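Local atomic coordinates of DNA polymerase (Bacillus phage phi29, PDB entry 2PY5), a protein that replicates viral DNA from a protein primer with high processivity and fidelity, displacing the non-template strand and proofreading with a 3'-5' exonuclease. Residues Cys11-Thr16 and Asp45-Trp50; Ile242-Val247 and Asp503-Glu508; Tyr449-Tyr454 and Ile460-Thr465. The protein carries 2 engineered substitutions. All blocks are in the same frame, centred on the assembly; numbering follows the deposited sequence.

Interaction 1: Cys11-Thr16 and Asp45-Trp50; sequences CAFETT and DEFMAW. Engineered in segment 11-16: Ala12 (natural residue Asp). With EDO (1,2-ethanediol), chain P; nucleotides of chain A.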
loop_
_atom_site.group_PDB
_atom_site.type_symbol
_atom_site.label_atom_id
_atom_site.label_comp_id
_atom_site.label_asym_id
_atom_site.label_seq_id
_atom_site.Cartn_x
_atom_site.Cartn_y
_atom_site.Cartn_z
ATOM N N CYS F 11 9.154 -11.787 -16.342
ATOM C CA CYS F 11 8.346 -12.941 -16.774
ATOM C C CYS F 11 6.852 -12.722 -16.611
ATOM O O CYS F 11 6.418 -11.918 -15.817
ATOM C CB CYS F 11 8.746 -14.146 -15.932
ATOM S SG CYS F 11 10.487 -14.613 -16.051
ATOM N N ALA F 12 6.056 -13.468 -17.372
ATOM C CA ALA F 12 4.602 -13.444 -17.216
ATOM C C ALA F 12 4.006 -14.752 -17.696
ATOM O O ALA F 12 4.589 -15.440 -18.542
ATOM C CB ALA F 12 3.996 -12.307 -18.007
ATOM N N PHE F 13 2.844 -15.086 -17.132
ATOM C CA PHE F 13 2.010 -16.177 -17.637
ATOM C C PHE F 13 0.646 -15.654 -18.067
ATOM O O PHE F 13 0.112 -14.702 -17.478
ATOM C CB PHE F 13 1.709 -17.192 -16.541
ATOM C CG PHE F 13 2.903 -17.962 -16.007
ATOM C CD1 PHE F 13 2.890 -18.383 -14.697
ATOM C CD2 PHE F 13 3.989 -18.302 -16.804
ATOM C CE1 PHE F 13 3.911 -19.134 -14.174
ATOM C CE2 PHE F 13 5.025 -19.038 -16.291
ATOM C CZ PHE F 13 4.991 -19.452 -14.957
ATOM N N GLU F 14 0.068 -16.289 -19.086
ATOM C CA GLU F 14 -1.369 -16.195 -19.345
ATOM C C GLU F 14 -1.945 -17.550 -18.986
ATOM O O GLU F 14 -1.335 -18.592 -19.258
ATOM C CB GLU F 14 -1.685 -15.827 -20.789
ATOM C CG GLU F 14 -1.000 -14.568 -21.299
ATOM C CD GLU F 14 -1.431 -13.281 -20.588
ATOM O OE1 GLU F 14 -2.483 -13.245 -19.912
ATOM O OE2 GLU F 14 -0.697 -12.279 -20.736
ATOM N N THR F 15 -3.127 -17.543 -18.367
ATOM C CA THR F 15 -3.655 -18.751 -17.753
ATOM C C THR F 15 -5.128 -18.964 -18.113
ATOM O O THR F 15 -5.844 -18.025 -18.428
ATOM C CB THR F 15 -3.498 -18.685 -16.222
ATOM O OG1 THR F 15 -4.253 -17.572 -15.729
ATOM C CG2 THR F 15 -2.029 -18.504 -15.820
ATOM N N THR F 16 -5.565 -20.219 -18.098
ATOM C CA THR F 16 -6.957 -20.523 -18.319
ATOM C C THR F 16 -7.771 -20.200 -17.074
ATOM O O THR F 16 -7.214 -20.086 -15.973
ATOM C CB THR F 16 -7.149 -21.981 -18.730
ATOM O OG1 THR F 16 -6.739 -22.844 -17.672
ATOM C CG2 THR F 16 -6.342 -22.288 -19.976
ATOM N N ASP F 45 5.884 -26.629 -18.805
ATOM C CA ASP F 45 6.997 -27.567 -18.716
ATOM C C ASP F 45 8.245 -26.987 -19.367
ATOM O O ASP F 45 9.327 -27.076 -18.817
ATOM C CB ASP F 45 6.665 -28.887 -19.407
ATOM C CG ASP F 45 5.759 -29.801 -18.586
ATOM O OD1 ASP F 45 5.629 -29.614 -17.363
ATOM O OD2 ASP F 45 5.210 -30.774 -19.179
ATOM N N GLU F 46 8.073 -26.405 -20.546
ATOM C CA GLU F 46 9.174 -25.791 -21.262
ATOM C C GLU F 46 9.755 -24.626 -20.457
ATOM O O GLU F 46 10.984 -24.500 -20.337
ATOM C CB GLU F 46 8.682 -25.294 -22.608
ATOM C CG GLU F 46 9.763 -24.794 -23.504
ATOM C CD GLU F 46 9.232 -24.496 -24.875
ATOM O OE1 GLU F 46 8.710 -23.380 -25.076
ATOM O OE2 GLU F 46 9.310 -25.402 -25.746
ATOM N N PHE F 47 8.869 -23.782 -19.932
ATOM C CA PHE F 47 9.293 -22.613 -19.141
ATOM C C PHE F 47 10.099 -23.071 -17.926
ATOM O O PHE F 47 11.189 -22.546 -17.635
ATOM C CB PHE F 47 8.083 -21.818 -18.659
ATOM C CG PHE F 47 8.458 -20.638 -17.774
ATOM C CD1 PHE F 47 8.997 -19.484 -18.354
ATOM C CD2 PHE F 47 8.276 -20.672 -16.398
ATOM C CE1 PHE F 47 9.377 -18.395 -17.559
ATOM C CE2 PHE F 47 8.641 -19.575 -15.606
ATOM C CZ PHE F 47 9.190 -18.442 -16.206
ATOM N N MET F 48 9.555 -24.035 -17.201
ATOM C CA MET F 48 10.187 -24.479 -15.953
ATOM C C MET F 48 11.538 -25.189 -16.203
ATOM O O MET F 48 12.460 -25.089 -15.386
ATOM C CB MET F 48 9.242 -25.370 -15.140
ATOM C CG MET F 48 8.059 -24.605 -14.605
ATOM S SD MET F 48 8.489 -23.209 -13.526
ATOM C CE MET F 48 9.371 -24.031 -12.179
ATOM N N ALA F 49 11.668 -25.918 -17.306
ATOM C CA ALA F 49 12.966 -26.482 -17.666
ATOM C C ALA F 49 14.011 -25.358 -17.783
ATOM O O ALA F 49 15.129 -25.505 -17.311
ATOM C CB ALA F 49 12.874 -27.292 -18.979
ATOM N N TRP F 50 13.616 -24.244 -18.396
ATOM C CA TRP F 50 14.464 -23.069 -18.524
ATOM C C TRP F 50 14.770 -22.471 -17.138
ATOM O O TRP F 50 15.943 -22.177 -16.820
ATOM C CB TRP F 50 13.798 -22.041 -19.452
ATOM C CG TRP F 50 14.492 -20.710 -19.470
ATOM C CD1 TRP F 50 15.610 -20.380 -20.187
ATOM C CD2 TRP F 50 14.117 -19.531 -18.741
ATOM N NE1 TRP F 50 15.954 -19.074 -19.938
ATOM C CE2 TRP F 50 15.056 -18.528 -19.064
ATOM C CE3 TRP F 50 13.074 -19.221 -17.852
ATOM C CZ2 TRP F 50 14.994 -17.246 -18.519
ATOM C CZ3 TRP F 50 13.013 -17.937 -17.312
ATOM C CH2 TRP F 50 13.967 -16.963 -17.666
HETATM C C1 EDO P . 6.614 -30.092 -22.782
HETATM O O1 EDO P . 6.797 -28.871 -23.505
HETATM C C2 EDO P . 5.152 -30.277 -22.395
HETATM O O2 EDO P . 4.973 -31.486 -21.635
ATOM P P DT A 7 -2.652 -10.388 -16.193
ATOM O OP1 DT A 7 -1.619 -10.409 -17.241
ATOM O OP2 DT A 7 -3.652 -9.302 -16.162
ATOM O "O5'" DT A 7 -3.508 -11.738 -16.222
ATOM C "C5'" DT A 7 -2.884 -13.010 -16.135
ATOM C "C4'" DT A 7 -3.968 -14.070 -16.220
ATOM O "O4'" DT A 7 -4.910 -13.875 -15.147
ATOM C "C3'" DT A 7 -4.827 -14.052 -17.486
ATOM O "O3'" DT A 7 -4.233 -14.778 -18.570
ATOM C "C2'" DT A 7 -6.077 -14.763 -16.989
ATOM C "C1'" DT A 7 -6.204 -14.280 -15.556
ATOM N N1 DT A 7 -7.165 -13.134 -15.370
ATOM C C2 DT A 7 -8.492 -13.445 -15.206
ATOM O O2 DT A 7 -8.917 -14.586 -15.212
ATOM N N3 DT A 7 -9.319 -12.371 -15.030
ATOM C C4 DT A 7 -8.957 -11.039 -14.999
ATOM O O4 DT A 7 -9.796 -10.147 -14.834
ATOM C C5 DT A 7 -7.551 -10.776 -15.177
ATOM C C7 DT A 7 -7.047 -9.364 -15.156
ATOM C C6 DT A 7 -6.720 -11.818 -15.351
#
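Phe13 and Phe47 make the main aromatic contact between strand 8-15 and helix 44-54, a T-shaped pair. The outer edge of the Phe13 ring, CE2 and CZ, is directed at the face of Phe47, towards its rim; Phe13 CE2 lies 3.6 Å from Phe47 CD2, and the planes stand at 83°. Phe47 points from the helix toward the strand, and with CG anti to the backbone N (chi1 177°) its ring presents a face to Phe13; it also meets Tyr27 of the adjacent strand.

A sulfur-aromatic contact lies beside this pair. Cys11 SG sits at the edge of the Phe47 ring, 4.0 Å from Phe47 CZ, and reaches Trp50 CZ3 more loosely at 4.4 Å. The indole stacks on Tyr29 and meets Tyr9 edge-to-face.

Strand and helix run nearly antiparallel, and the axes of these short segments come within 11.7 Å; the side chains of Phe13, Phe47 and Trp50 lie between helix 44-54 and the mixed sheet of the 3'-5' exonuclease domain. Phe13 also touches the engineered Ala66 of helix 63-76.

Hydrogen bonds gather where the same strand meets DNA. The 3'-terminal hydroxyl of DT7 of chain A, O3', donates to Glu14 OE1 at 2.7 Å and accepts from Thr15 N at 3.0 Å, the latter fairly straight. Glu14 is essential for exonucleolysis and Thr15 takes part in proofreading by stabilising the frayed primer terminus; Ala12 is an engineered replacement for the natural aspartate. Asp45 OD2 accepts a 2.6 Å bond from O2 of a 1,2-ethanediol molecule, probably from the crystallisation liquor.

Interaction 2: Ile242-Val247 and Asp503-Glu508; sequences IGEGMV and DIYMKE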
loop_
_atom_site.group_PDB
_atom_site.type_symbol
_atom_site.label_atom_id
_atom_site.label_comp_id
_atom_site.label_asym_id
_atom_site.label_seq_id
_atom_site.Cartn_x
_atom_site.Cartn_y
_atom_site.Cartn_z
ATOM N N ILE F 242 -25.713 15.825 -2.278
ATOM C CA ILE F 242 -25.000 17.059 -1.896
ATOM C C ILE F 242 -24.941 17.965 -3.138
ATOM O O ILE F 242 -24.808 17.475 -4.273
ATOM C CB ILE F 242 -23.545 16.769 -1.373
ATOM C CG1 ILE F 242 -23.579 15.819 -0.173
ATOM C CG2 ILE F 242 -22.811 18.046 -0.961
ATOM C CD1 ILE F 242 -22.286 15.751 0.609
ATOM N N GLY F 243 -25.072 19.276 -2.924
ATOM C CA GLY F 243 -24.797 20.251 -3.951
ATOM C C GLY F 243 -23.316 20.566 -4.015
ATOM O O GLY F 243 -22.479 19.668 -3.937
ATOM N N GLU F 244 -22.989 21.843 -4.160
ATOM C CA GLU F 244 -21.607 22.240 -4.400
ATOM C C GLU F 244 -20.722 22.038 -3.185
ATOM O O GLU F 244 -21.166 22.188 -2.046
ATOM C CB GLU F 244 -21.528 23.695 -4.807
ATOM C CG GLU F 244 -22.178 24.017 -6.115
ATOM C CD GLU F 244 -21.863 25.426 -6.567
ATOM O OE1 GLU F 244 -22.072 26.366 -5.761
ATOM O OE2 GLU F 244 -21.432 25.602 -7.727
ATOM N N GLY F 245 -19.460 21.731 -3.434
ATOM C CA GLY F 245 -18.499 21.523 -2.373
ATOM C C GLY F 245 -17.090 21.534 -2.913
ATOM O O GLY F 245 -16.874 21.764 -4.104
ATOM N N MET F 246 -16.127 21.283 -2.046
ATOM C CA MET F 246 -14.734 21.408 -2.441
ATOM C C MET F 246 -13.881 20.441 -1.647
ATOM O O MET F 246 -14.270 19.998 -0.568
ATOM C CB MET F 246 -14.260 22.869 -2.249
ATOM C CG MET F 246 -14.229 23.333 -0.802
ATOM S SD MET F 246 -14.112 25.131 -0.586
ATOM C CE MET F 246 -12.917 25.576 -1.847
ATOM N N VAL F 247 -12.710 20.135 -2.204
ATOM C CA VAL F 247 -11.775 19.181 -1.601
ATOM C C VAL F 247 -10.425 19.845 -1.414
ATOM O O VAL F 247 -9.921 20.477 -2.315
ATOM C CB VAL F 247 -11.606 17.963 -2.517
ATOM C CG1 VAL F 247 -10.588 16.977 -1.961
ATOM C CG2 VAL F 247 -12.972 17.276 -2.725
ATOM N N ASP F 503 -19.450 15.105 -9.234
ATOM C CA ASP F 503 -19.449 15.779 -10.546
ATOM C C ASP F 503 -18.526 16.991 -10.367
ATOM O O ASP F 503 -18.910 17.992 -9.756
ATOM C CB ASP F 503 -20.842 16.274 -10.940
ATOM C CG ASP F 503 -21.669 15.244 -11.716
ATOM O OD1 ASP F 503 -21.145 14.185 -12.101
ATOM O OD2 ASP F 503 -22.852 15.546 -11.977
ATOM N N ILE F 504 -17.301 16.877 -10.858
ATOM C CA ILE F 504 -16.247 17.870 -10.576
ATOM C C ILE F 504 -16.151 18.900 -11.704
ATOM O O ILE F 504 -16.114 18.548 -12.870
ATOM C CB ILE F 504 -14.881 17.171 -10.379
ATOM C CG1 ILE F 504 -14.934 16.243 -9.159
ATOM C CG2 ILE F 504 -13.757 18.196 -10.253
ATOM C CD1 ILE F 504 -13.656 15.395 -8.949
ATOM N N TYR F 505 -16.091 20.184 -11.337
ATOM C CA TYR F 505 -15.892 21.267 -12.278
ATOM C C TYR F 505 -14.520 21.177 -12.940
ATOM O O TYR F 505 -13.511 21.073 -12.249
ATOM C CB TYR F 505 -16.000 22.603 -11.557
ATOM C CG TYR F 505 -17.396 23.035 -11.156
ATOM C CD1 TYR F 505 -17.723 23.216 -9.817
ATOM C CD2 TYR F 505 -18.357 23.337 -12.114
ATOM C CE1 TYR F 505 -18.987 23.647 -9.436
ATOM C CE2 TYR F 505 -19.622 23.770 -11.750
ATOM C CZ TYR F 505 -19.930 23.923 -10.409
ATOM O OH TYR F 505 -21.186 24.368 -10.051
ATOM N N MET F 506 -14.516 21.178 -14.272
ATOM C CA MET F 506 -13.295 21.108 -15.065
ATOM C C MET F 506 -13.300 22.215 -16.109
ATOM O O MET F 506 -14.353 22.695 -16.520
ATOM C CB MET F 506 -13.184 19.765 -15.787
ATOM C CG MET F 506 -13.253 18.552 -14.893
ATOM S SD MET F 506 -11.857 18.353 -13.774
ATOM C CE MET F 506 -10.578 17.734 -14.879
ATOM N N LYS F 507 -12.110 22.596 -16.557
ATOM C CA LYS F 507 -11.972 23.589 -17.598
ATOM C C LYS F 507 -10.927 23.141 -18.614
ATOM O O LYS F 507 -9.949 22.478 -18.254
ATOM C CB LYS F 507 -11.600 24.950 -17.010
ATOM C CG LYS F 507 -10.339 24.984 -16.190
ATOM C CD LYS F 507 -10.001 26.413 -15.839
ATOM C CE LYS F 507 -8.984 26.490 -14.752
ATOM N NZ LYS F 507 -8.562 27.891 -14.509
ATOM N N GLU F 508 -11.154 23.508 -19.867
ATOM C CA GLU F 508 -10.256 23.178 -20.960
ATOM C C GLU F 508 -9.140 24.219 -20.999
ATOM O O GLU F 508 -9.421 25.405 -21.150
ATOM C CB GLU F 508 -11.026 23.190 -22.288
ATOM C CG GLU F 508 -10.320 22.491 -23.450
ATOM C CD GLU F 508 -10.741 21.036 -23.610
ATOM O OE1 GLU F 508 -10.796 20.317 -22.588
ATOM O OE2 GLU F 508 -11.015 20.613 -24.756
#
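Glu244 and Tyr505 both place CG anti to their own carbonyl carbon (chi1 -65° and -74°), and the glutamate then runs on extended, which carries its carboxylate out to the tyrosine hydroxyl. The phenol donates a short hydrogen bond from Tyr505 OH to Glu244 OE2, 2.6 Å long. OE2 receives it on its anti lone pair, the one directed away from the other carboxylate oxygen.

OE2 lies at the edge of the ring, near its plane, and comes within 3.6 Å of Tyr505 CE1. The carboxylate is turned steeply against the phenol, with 79° between the two planes, and the side chains cross at about a right angle. The backbones stay well apart: the nearest CA atoms, those of Glu244 and Asp503, are 9.2 Å from each other.

Both segments belong to an antiparallel sheet in the polymerisation region of this family B polymerase. Strand 491-496 pairs with both strand 241-250 and strand 499-509, so the bond links two strands that are not themselves paired. Tyr505 is buried, touching Thr488 and Lys490 and meeting Tyr521 edge-to-face, whereas Glu244 is partly exposed and packs on Thr465. The backbone of Glu244 is hydrogen-bonded to Gly464, and that of Gly245 to Phe489. The contact lies away from the annotated sites, its nearest atom about 17 Å from the bound DNA.

Interaction 3: Tyr449-Tyr454 and Ile460-Thr465; sequences YDRIIY and IHLTGT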
loop_
_atom_site.group_PDB
_atom_site.type_symbol
_atom_site.label_atom_id
_atom_site.label_comp_id
_atom_site.label_asym_id
_atom_site.label_seq_id
_atom_site.Cartn_x
_atom_site.Cartn_y
_atom_site.Cartn_z
ATOM N N TYR F 449 -15.809 22.448 11.064
ATOM C CA TYR F 449 -16.871 21.528 11.463
ATOM C C TYR F 449 -18.228 21.817 10.836
ATOM O O TYR F 449 -18.967 20.884 10.520
ATOM C CB TYR F 449 -17.007 21.487 12.990
ATOM C CG TYR F 449 -17.992 20.448 13.474
ATOM C CD1 TYR F 449 -17.642 19.101 13.518
ATOM C CD2 TYR F 449 -19.270 20.809 13.865
ATOM C CE1 TYR F 449 -18.536 18.134 13.948
ATOM C CE2 TYR F 449 -20.177 19.846 14.314
ATOM C CZ TYR F 449 -19.801 18.510 14.344
ATOM O OH TYR F 449 -20.691 17.548 14.779
ATOM N N ASP F 450 -18.560 23.100 10.661
ATOM C CA ASP F 450 -19.865 23.485 10.101
ATOM C C ASP F 450 -20.079 23.071 8.637
ATOM O O ASP F 450 -21.208 23.073 8.155
ATOM C CB ASP F 450 -20.128 24.993 10.280
ATOM C CG ASP F 450 -19.052 25.890 9.639
ATOM O OD1 ASP F 450 -19.200 27.130 9.733
ATOM O OD2 ASP F 450 -18.069 25.399 9.067
ATOM N N ARG F 451 -18.984 22.722 7.956
ATOM C CA ARG F 451 -19.012 22.387 6.529
ATOM C C ARG F 451 -18.431 21.008 6.221
ATOM O O ARG F 451 -18.460 20.583 5.086
ATOM C CB ARG F 451 -18.244 23.460 5.751
ATOM C CG ARG F 451 -18.922 24.834 5.782
ATOM C CD ARG F 451 -18.015 25.903 5.181
ATOM N NE ARG F 451 -17.677 25.615 3.786
ATOM C CZ ARG F 451 -16.867 26.354 3.030
ATOM N NH1 ARG F 451 -16.290 27.442 3.532
ATOM N NH2 ARG F 451 -16.628 25.997 1.775
ATOM N N ILE F 452 -17.914 20.309 7.230
ATOM C CA ILE F 452 -17.194 19.061 6.984
ATOM C C ILE F 452 -18.123 17.922 6.565
ATOM O O ILE F 452 -19.101 17.606 7.252
ATOM C CB ILE F 452 -16.320 18.636 8.191
ATOM C CG1 ILE F 452 -15.375 17.500 7.810
ATOM C CG2 ILE F 452 -17.198 18.230 9.415
ATOM C CD1 ILE F 452 -14.294 17.879 6.787
ATOM N N ILE F 453 -17.800 17.324 5.418
ATOM C CA ILE F 453 -18.508 16.158 4.906
ATOM C C ILE F 453 -17.755 14.868 5.221
ATOM O O ILE F 453 -18.339 13.904 5.735
ATOM C CB ILE F 453 -18.671 16.219 3.359
ATOM C CG1 ILE F 453 -19.411 17.475 2.911
ATOM C CG2 ILE F 453 -19.426 14.965 2.843
ATOM C CD1 ILE F 453 -19.254 17.758 1.379
ATOM N N TYR F 454 -16.456 14.859 4.908
ATOM C CA TYR F 454 -15.704 13.613 4.774
ATOM C C TYR F 454 -14.220 13.881 4.895
ATOM O O TYR F 454 -13.746 14.891 4.398
ATOM C CB TYR F 454 -16.011 13.030 3.387
ATOM C CG TYR F 454 -15.294 11.761 3.005
ATOM C CD1 TYR F 454 -15.608 10.558 3.599
ATOM C CD2 TYR F 454 -14.273 11.765 2.058
ATOM C CE1 TYR F 454 -14.948 9.382 3.258
ATOM C CE2 TYR F 454 -13.631 10.591 1.693
ATOM C CZ TYR F 454 -13.957 9.411 2.291
ATOM O OH TYR F 454 -13.304 8.233 1.957
ATOM N N ILE F 460 -9.718 16.608 3.097
ATOM C CA ILE F 460 -10.996 16.994 3.703
ATOM C C ILE F 460 -11.929 17.530 2.615
ATOM O O ILE F 460 -11.526 18.260 1.719
ATOM C CB ILE F 460 -10.854 18.025 4.848
ATOM C CG1 ILE F 460 -10.235 19.345 4.374
ATOM C CG2 ILE F 460 -10.027 17.402 5.990
ATOM C CD1 ILE F 460 -10.142 20.394 5.492
ATOM N N HIS F 461 -13.189 17.134 2.707
ATOM C CA HIS F 461 -14.214 17.507 1.739
ATOM C C HIS F 461 -15.235 18.355 2.477
ATOM O O HIS F 461 -15.751 17.917 3.515
ATOM C CB HIS F 461 -14.927 16.263 1.207
ATOM C CG HIS F 461 -14.043 15.291 0.481
ATOM N ND1 HIS F 461 -14.508 14.518 -0.562
ATOM C CD2 HIS F 461 -12.746 14.940 0.657
ATOM C CE1 HIS F 461 -13.535 13.743 -1.000
ATOM N NE2 HIS F 461 -12.452 13.976 -0.280
ATOM N N LEU F 462 -15.546 19.533 1.931
ATOM C CA LEU F 462 -16.446 20.508 2.564
ATOM C C LEU F 462 -17.619 20.831 1.648
ATOM O O LEU F 462 -17.483 20.836 0.427
ATOM C CB LEU F 462 -15.708 21.827 2.822
ATOM C CG LEU F 462 -14.405 21.826 3.625
ATOM C CD1 LEU F 462 -13.947 23.270 3.841
ATOM C CD2 LEU F 462 -14.563 21.099 4.937
ATOM N N THR F 463 -18.757 21.179 2.249
ATOM C CA THR F 463 -19.821 21.839 1.498
ATOM C C THR F 463 -19.384 23.271 1.137
ATOM O O THR F 463 -18.505 23.851 1.782
ATOM C CB THR F 463 -21.134 21.901 2.293
ATOM O OG1 THR F 463 -20.920 22.616 3.514
ATOM C CG2 THR F 463 -21.664 20.500 2.608
ATOM N N GLY F 464 -19.976 23.839 0.091
ATOM C CA GLY F 464 -19.626 25.192 -0.341
ATOM C C GLY F 464 -18.351 25.285 -1.161
ATOM O O GLY F 464 -17.559 24.342 -1.216
ATOM N N THR F 465 -18.128 26.448 -1.775
ATOM C CA THR F 465 -17.021 26.595 -2.726
ATOM C C THR F 465 -15.984 27.675 -2.359
ATOM O O THR F 465 -15.021 27.858 -3.096
ATOM C CB THR F 465 -17.557 26.871 -4.131
ATOM O OG1 THR F 465 -18.187 28.147 -4.149
ATOM C CG2 THR F 465 -18.557 25.794 -4.541
HETATM O O HOH W 1 -22.807 22.396 5.446
#
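This is the antiparallel beta hairpin of strands 452-456 and 459-463, which carries the YCDTD motif of family B polymerases; its contact is a backbone ladder broken by a classic beta bulge. Tyr454 opens the motif, and its side chain lies about 4 Å, at the nearest atoms, from that of Asp456, which binds the catalytic magnesium. Ile452 and Leu462 form a non-hydrogen-bonded pair, Tyr454 and His461 a hydrogen-bonded one; the register slips by one between these pairs, and Ile453 and Tyr454 both face His461. At the bulge His461 O accepts from Ile453 N at 2.9 Å and weakly from Tyr454 N at 3.4 Å, while His461 N donates to Tyr454 O.

Tyr454 and His461 point the same way. Tyr454 CD2 stands 3.6 Å above the centre of the imidazole, an edge-to-face stack with planes at 81°. Tyr454 OH is held by Lys498 N, and His461 ND1 by Tyr494 OH. Tyr500, probably involved in binding template-primer structures, meets both rings.

On the face carrying Ile452 and Leu462, Ile452 CD1 lies against Leu462 CD2 at 3.7 Å. Ile452 CG1 is anti to the backbone N, and chi2 (66°) brings CD1 over the partner strand. Helix 427-447 covers Ile452 and Ile460.

Thr463 N donates to Arg451 O, and a water joins Asp450 O to Thr463 OG1. The arginine chain bends at chi3 (60°), donates from NH2 to Glu466 O and grips another carbonyl side-on: Arg451 NE and NH2 lie 2.8 and 2.9 Å from Thr463 O, almost in the guanidinium plane, with Leu462 CD1 over one face.

Interactions 2 and 3 share one antiparallel sheet, their centres 13 Å apart: strands 241-250 and 459-463 are neighbours in it, joined by probable hydrogen bonds from Leu462 N to Met246 O and Gly464 N to Glu244 O. Along the chain, interaction 3 is nested within the loop closed by interaction 2. Interaction 1 belongs to the exonuclease region, about 52 Å from interaction 3 between centres and across the chain's centre from it. Buried aromatic and sulfur contacts join helix to sheet in interaction 1; backbone bonds, with an arginine grip and an aromatic pair, join adjacent strands in the largely buried interaction 3; and a single side-chain bond spans non-adjacent strands in the partly buried interaction 2.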